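Fatty Acyl-Adenylate Ligase (Escherichia coli, PDB 3PBK) is a member of the AMP-binding enzyme family of the ANL clan, modelled here with 5'-O-[(S)-(dodecanoyloxy)(hydroxy)phosphoryl]adenosine bound. Local coordinates at residues P13-A17 / K213-G217; V287-L292 / C321-V325. All blocks are in the same frame, centred on the assembly; numbering follows the deposited sequence.

Interaction 1 of 2, residues P13-A17 / K213-G217; sequences PMRYA and KLRPG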
loop_
_atom_site.group_PDB
_atom_site.type_symbol
_atom_site.label_atom_id
_atom_site.label_comp_id
_atom_site.label_asym_id
_atom_site.label_seq_id
_atom_site.Cartn_x
_atom_site.Cartn_y
_atom_site.Cartn_z
ATOM N N PRO A 13 -7.749 29.214 2.583
ATOM C CA PRO A 13 -8.639 28.898 3.721
ATOM C C PRO A 13 -8.937 27.403 3.765
ATOM O O PRO A 13 -9.733 26.927 2.961
ATOM C CB PRO A 13 -9.925 29.689 3.418
ATOM C CG PRO A 13 -9.520 30.709 2.379
ATOM C CD PRO A 13 -8.397 30.077 1.584
HETATM N N MSE A 14 -8.311 26.676 4.690
HETATM C CA MSE A 14 -8.273 25.214 4.618
HETATM C C MSE A 14 -9.609 24.500 4.847
HETATM O O MSE A 14 -10.409 24.905 5.693
HETATM C CB MSE A 14 -7.224 24.677 5.582
HETATM C CG MSE A 14 -6.968 23.179 5.463
HETATM SE SE MSE A 14 -5.465 22.561 6.583
HETATM C CE MSE A 14 -5.786 20.635 6.428
ATOM N N ARG A 15 -9.845 23.437 4.079
ATOM C CA ARG A 15 -11.017 22.587 4.273
ATOM C C ARG A 15 -10.601 21.127 4.258
ATOM O O ARG A 15 -9.837 20.701 3.387
ATOM C CB ARG A 15 -12.072 22.841 3.206
ATOM C CG ARG A 15 -12.727 24.199 3.298
ATOM C CD ARG A 15 -13.870 24.313 2.313
ATOM N NE ARG A 15 -14.809 23.203 2.448
ATOM C CZ ARG A 15 -15.919 23.087 1.728
ATOM N NH1 ARG A 15 -16.201 24.024 0.834
ATOM N NH2 ARG A 15 -16.742 22.053 1.897
ATOM N N TYR A 16 -11.115 20.363 5.221
ATOM C CA TYR A 16 -10.629 19.010 5.470
ATOM C C TYR A 16 -11.436 17.935 4.765
ATOM O O TYR A 16 -12.145 17.168 5.415
ATOM C CB TYR A 16 -10.616 18.712 6.970
ATOM C CG TYR A 16 -9.512 19.405 7.737
ATOM C CD1 TYR A 16 -9.401 20.790 7.730
ATOM C CD2 TYR A 16 -8.591 18.678 8.488
ATOM C CE1 TYR A 16 -8.400 21.435 8.437
ATOM C CE2 TYR A 16 -7.582 19.317 9.201
ATOM C CZ TYR A 16 -7.497 20.697 9.169
ATOM O OH TYR A 16 -6.509 21.355 9.858
ATOM N N ALA A 17 -11.316 17.867 3.445
ATOM C CA ALA A 17 -12.024 16.852 2.678
ATOM C C ALA A 17 -13.563 16.987 2.807
ATOM O O ALA A 17 -14.316 16.093 2.405
ATOM C CB ALA A 17 -11.543 15.460 3.086
ATOM N N LYS A 213 -4.405 14.163 11.036
ATOM C CA LYS A 213 -4.595 15.503 11.576
ATOM C C LYS A 213 -3.628 16.492 10.921
ATOM O O LYS A 213 -2.601 16.858 11.490
ATOM C CB LYS A 213 -4.461 15.490 13.096
ATOM C CG LYS A 213 -5.558 14.675 13.749
ATOM C CD LYS A 213 -5.346 14.494 15.228
ATOM C CE LYS A 213 -6.618 13.998 15.879
ATOM N NZ LYS A 213 -6.378 13.607 17.290
ATOM N N LEU A 214 -3.959 16.902 9.704
ATOM C CA LEU A 214 -3.148 17.864 8.978
ATOM C C LEU A 214 -3.417 19.270 9.486
ATOM O O LEU A 214 -4.426 19.527 10.152
ATOM C CB LEU A 214 -3.452 17.797 7.485
ATOM C CG LEU A 214 -3.032 16.524 6.749
ATOM C CD1 LEU A 214 -3.772 16.408 5.413
ATOM C CD2 LEU A 214 -1.514 16.475 6.564
ATOM N N ARG A 215 -2.510 20.180 9.154
ATOM C CA ARG A 215 -2.604 21.562 9.593
ATOM C C ARG A 215 -2.309 22.481 8.433
ATOM O O ARG A 215 -1.729 22.060 7.437
ATOM C CB ARG A 215 -1.600 21.816 10.709
ATOM C CG ARG A 215 -1.756 20.847 11.847
ATOM C CD ARG A 215 -0.567 20.868 12.752
ATOM N NE ARG A 215 -0.825 20.151 13.994
ATOM C CZ ARG A 215 0.047 20.094 14.995
ATOM N NH1 ARG A 215 1.219 20.709 14.866
ATOM N NH2 ARG A 215 -0.241 19.424 16.111
ATOM N N PRO A 216 -2.718 23.747 8.545
ATOM C CA PRO A 216 -2.329 24.712 7.515
ATOM C C PRO A 216 -0.810 24.880 7.521
ATOM O O PRO A 216 -0.196 24.967 8.601
ATOM C CB PRO A 216 -3.019 26.000 7.968
ATOM C CG PRO A 216 -4.138 25.542 8.836
ATOM C CD PRO A 216 -3.624 24.333 9.542
ATOM N N GLY A 217 -0.212 24.897 6.331
ATOM C CA GLY A 217 1.229 24.992 6.224
ATOM C C GLY A 217 1.935 23.651 6.098
ATOM O O GLY A 217 3.130 23.613 5.770
#
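The Tyr16 ring meets the 213-217 loop with its phenol edge, where the carbonyl oxygen of Leu214 sits near the ring plane. One face of the ring carries the methyl of Met14, a selenomethionine. Met14 CE lies 3.2 Å above the plane of the Tyr16 ring, displaced toward the rim. At the edge, Tyr16 OH donates a hydrogen bond to Leu214 O at 2.8 Å. The hydroxyl approaches from above the carbonyl plane, 37° out of it. Tyr16 is also the centre of an inverse gamma turn, the local motif of the 13-17 loop.

Met14 makes the apolar half of the contact. Its CG stands anti to the backbone N (chi1 -172°) and the rest of the chain is extended, which carries the selenium across to the loop. Met14 SE lies 3.6 Å from Pro216 N. On the proline ring, Met14 SE is 3.9 Å from Pro216 CD. Met14 CE reaches Leu214 CB at 3.8 Å, and these two side chains cross at about a right angle.

Both segments are loops at the protein surface. The 13-17 segment precedes helix 22-29. The loop 213-217 joins helix 197-211 to strand 220-222. Tyr16 also rests on Ser208 of helix 197-211, while Leu214 touches Thr238 of helix 229-241. The side chain of Leu214 is about 5 Å from the bound 5'-O-[(S)-(dodecanoyloxy)(hydroxy)phosphoryl]adenosine.

Interaction 2 of 2, residues V287-L292 / C321-V325; sequences VNEKDL and CFRQV
Val287 and Leu292 close on Phe322 and its neighbours in the tighter, apolar part of this contact. The two branches of Val287 divide the work. CG1 meets the sulfur of Cys321, with Val287 CG1 to Cys321 SG at 3.7 Å, and Val287 CG2 reaches the ring at Phe322 CE1, 3.9 Å away. Leu292 comes to the same ring corner, with Leu292 CD2 4.0 Å from Phe322 CE1. Leu292 CB packs on Val325 CG1 at 4.0 Å.

The exposed side is polar. Gln324 lies over a Leu292 methyl. Its CG sits between the backbone N and the carbonyl carbon (chi1 56°), and the chain beyond is extended. Gln324 NE2 donates to Cys321 O at 3.0 Å, close to the amide plane. This bond would hold the amide in place, with Gln324 OE1 3.5 Å from Leu292 CD1. Glu289 is the loose part: it only nears Gln324 OE1, and no hydrogen bond crosses between the segments. Within 287-292, Asn288 and Asp291 form a capping box at the start of the weakly bonded helix 289-292.

The contact joins that helix to the end of helix 312-322. Helix 277-285 adds Gln284, which touches Cys321 and Phe322, and helix 260-267 adds Leu262 against Phe322.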
loop_
_atom_site.group_PDB
_atom_site.type_symbol
_atom_site.label_atom_id
_atom_site.label_comp_id
_atom_site.label_asym_id
_atom_site.label_seq_id
_atom_site.Cartn_x
_atom_site.Cartn_y
_atom_site.Cartn_z
ATOM N N VAL A 287 22.621 4.604 4.437
ATOM C CA VAL A 287 23.002 5.993 4.672
ATOM C C VAL A 287 24.509 6.109 4.745
ATOM O O VAL A 287 25.194 5.160 5.128
ATOM C CB VAL A 287 22.417 6.530 5.995
ATOM C CG1 VAL A 287 23.057 5.824 7.181
ATOM C CG2 VAL A 287 22.624 8.029 6.101
ATOM N N ASN A 288 25.023 7.276 4.374
ATOM C CA ASN A 288 26.430 7.584 4.578
ATOM C C ASN A 288 26.642 9.056 4.905
ATOM O O ASN A 288 25.805 9.892 4.589
ATOM C CB ASN A 288 27.271 7.145 3.377
ATOM C CG ASN A 288 26.961 7.936 2.119
ATOM O OD1 ASN A 288 26.806 9.160 2.155
ATOM N ND2 ASN A 288 26.890 7.239 0.990
ATOM N N GLU A 289 27.766 9.362 5.545
ATOM C CA GLU A 289 28.036 10.706 6.049
ATOM C C GLU A 289 27.841 11.801 5.005
ATOM O O GLU A 289 27.304 12.874 5.310
ATOM C CB GLU A 289 29.445 10.778 6.639
ATOM C CG GLU A 289 29.556 10.180 8.044
ATOM C CD GLU A 289 28.781 10.982 9.097
ATOM O OE1 GLU A 289 28.472 12.174 8.838
ATOM O OE2 GLU A 289 28.485 10.418 10.184
ATOM N N LYS A 290 28.282 11.530 3.779
ATOM C CA LYS A 290 28.113 12.478 2.692
ATOM C C LYS A 290 26.657 12.913 2.640
ATOM O O LYS A 290 26.355 14.078 2.377
ATOM C CB LYS A 290 28.512 11.869 1.342
ATOM C CG LYS A 290 28.608 12.923 0.226
ATOM C CD LYS A 290 27.674 12.621 -0.959
ATOM C CE LYS A 290 27.304 13.897 -1.739
ATOM N NZ LYS A 290 26.219 13.662 -2.751
ATOM N N ASP A 291 25.764 11.959 2.903
ATOM C CA ASP A 291 24.317 12.176 2.858
ATOM C C ASP A 291 23.808 13.045 4.012
ATOM O O ASP A 291 22.960 13.917 3.813
ATOM C CB ASP A 291 23.584 10.828 2.871
ATOM C CG ASP A 291 23.733 10.051 1.563
ATOM O OD1 ASP A 291 23.827 10.692 0.489
ATOM O OD2 ASP A 291 23.740 8.794 1.617
ATOM N N LEU A 292 24.324 12.798 5.214
ATOM C CA LEU A 292 23.895 13.525 6.406
ATOM C C LEU A 292 24.286 14.998 6.375
ATOM O O LEU A 292 23.863 15.779 7.234
ATOM C CB LEU A 292 24.482 12.881 7.663
ATOM C CG LEU A 292 24.234 11.388 7.857
ATOM C CD1 LEU A 292 24.832 10.954 9.168
ATOM C CD2 LEU A 292 22.755 11.088 7.842
ATOM N N CYS A 321 19.499 6.426 14.048
ATOM C CA CYS A 321 20.386 6.787 12.963
ATOM C C CYS A 321 20.280 8.275 12.618
ATOM O O CYS A 321 21.275 8.922 12.300
ATOM C CB CYS A 321 20.080 5.930 11.740
ATOM S SG CYS A 321 21.164 6.243 10.344
ATOM N N PHE A 322 19.077 8.825 12.695
ATOM C CA PHE A 322 18.874 10.193 12.251
ATOM C C PHE A 322 18.538 11.185 13.360
ATOM O O PHE A 322 18.042 12.285 13.099
ATOM C CB PHE A 322 17.822 10.228 11.155
ATOM C CG PHE A 322 18.158 9.366 9.993
ATOM C CD1 PHE A 322 18.978 9.839 8.989
ATOM C CD2 PHE A 322 17.671 8.081 9.908
ATOM C CE1 PHE A 322 19.297 9.052 7.915
ATOM C CE2 PHE A 322 17.986 7.283 8.836
ATOM C CZ PHE A 322 18.800 7.768 7.834
ATOM N N ARG A 323 18.817 10.811 14.599
ATOM C CA ARG A 323 18.750 11.801 15.646
ATOM C C ARG A 323 19.725 12.917 15.279
ATOM O O ARG A 323 19.380 14.089 15.364
ATOM C CB ARG A 323 19.082 11.206 17.016
ATOM C CG ARG A 323 19.140 12.257 18.122
ATOM C CD ARG A 323 19.424 11.666 19.501
ATOM N NE ARG A 323 18.229 11.089 20.103
ATOM C CZ ARG A 323 17.975 9.784 20.143
ATOM N NH1 ARG A 323 18.847 8.925 19.621
ATOM N NH2 ARG A 323 16.853 9.337 20.701
ATOM N N GLN A 324 20.924 12.548 14.837
ATOM C CA GLN A 324 21.980 13.529 14.544
ATOM C C GLN A 324 21.612 14.633 13.528
ATOM O O GLN A 324 22.217 15.706 13.527
ATOM C CB GLN A 324 23.276 12.828 14.126
ATOM C CG GLN A 324 23.115 11.883 12.947
ATOM C CD GLN A 324 24.358 11.040 12.690
ATOM O OE1 GLN A 324 25.463 11.568 12.545
ATOM N NE2 GLN A 324 24.180 9.721 12.627
ATOM N N VAL A 325 20.628 14.374 12.673
ATOM C CA VAL A 325 20.147 15.393 11.748
ATOM C C VAL A 325 18.754 15.865 12.139
ATOM O O VAL A 325 17.991 16.340 11.305
ATOM C CB VAL A 325 20.109 14.877 10.304
ATOM C CG1 VAL A 325 21.520 14.617 9.805
ATOM C CG2 VAL A 325 19.247 13.625 10.217
#

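Interaction 1 is a surface contact and interaction 2 is partly buried. Their centres are 31 Å apart and their nearest atoms about 17 Å, so they do not touch. They come in series: interaction 1 closes at residue 217, before interaction 2 opens at 287. Interaction 1 spans 195 intervening residues and ties the start of the model to a loop leading into strand 220-222. Interaction 2 spans only 28, which include strand 302-305. Both strands belong to the same mixed nine-stranded sheet, with strand 272-275 between them. Interaction 1 thus joins two loops far apart in sequence, and interaction 2 joins a short helix to the end of helix 312-322.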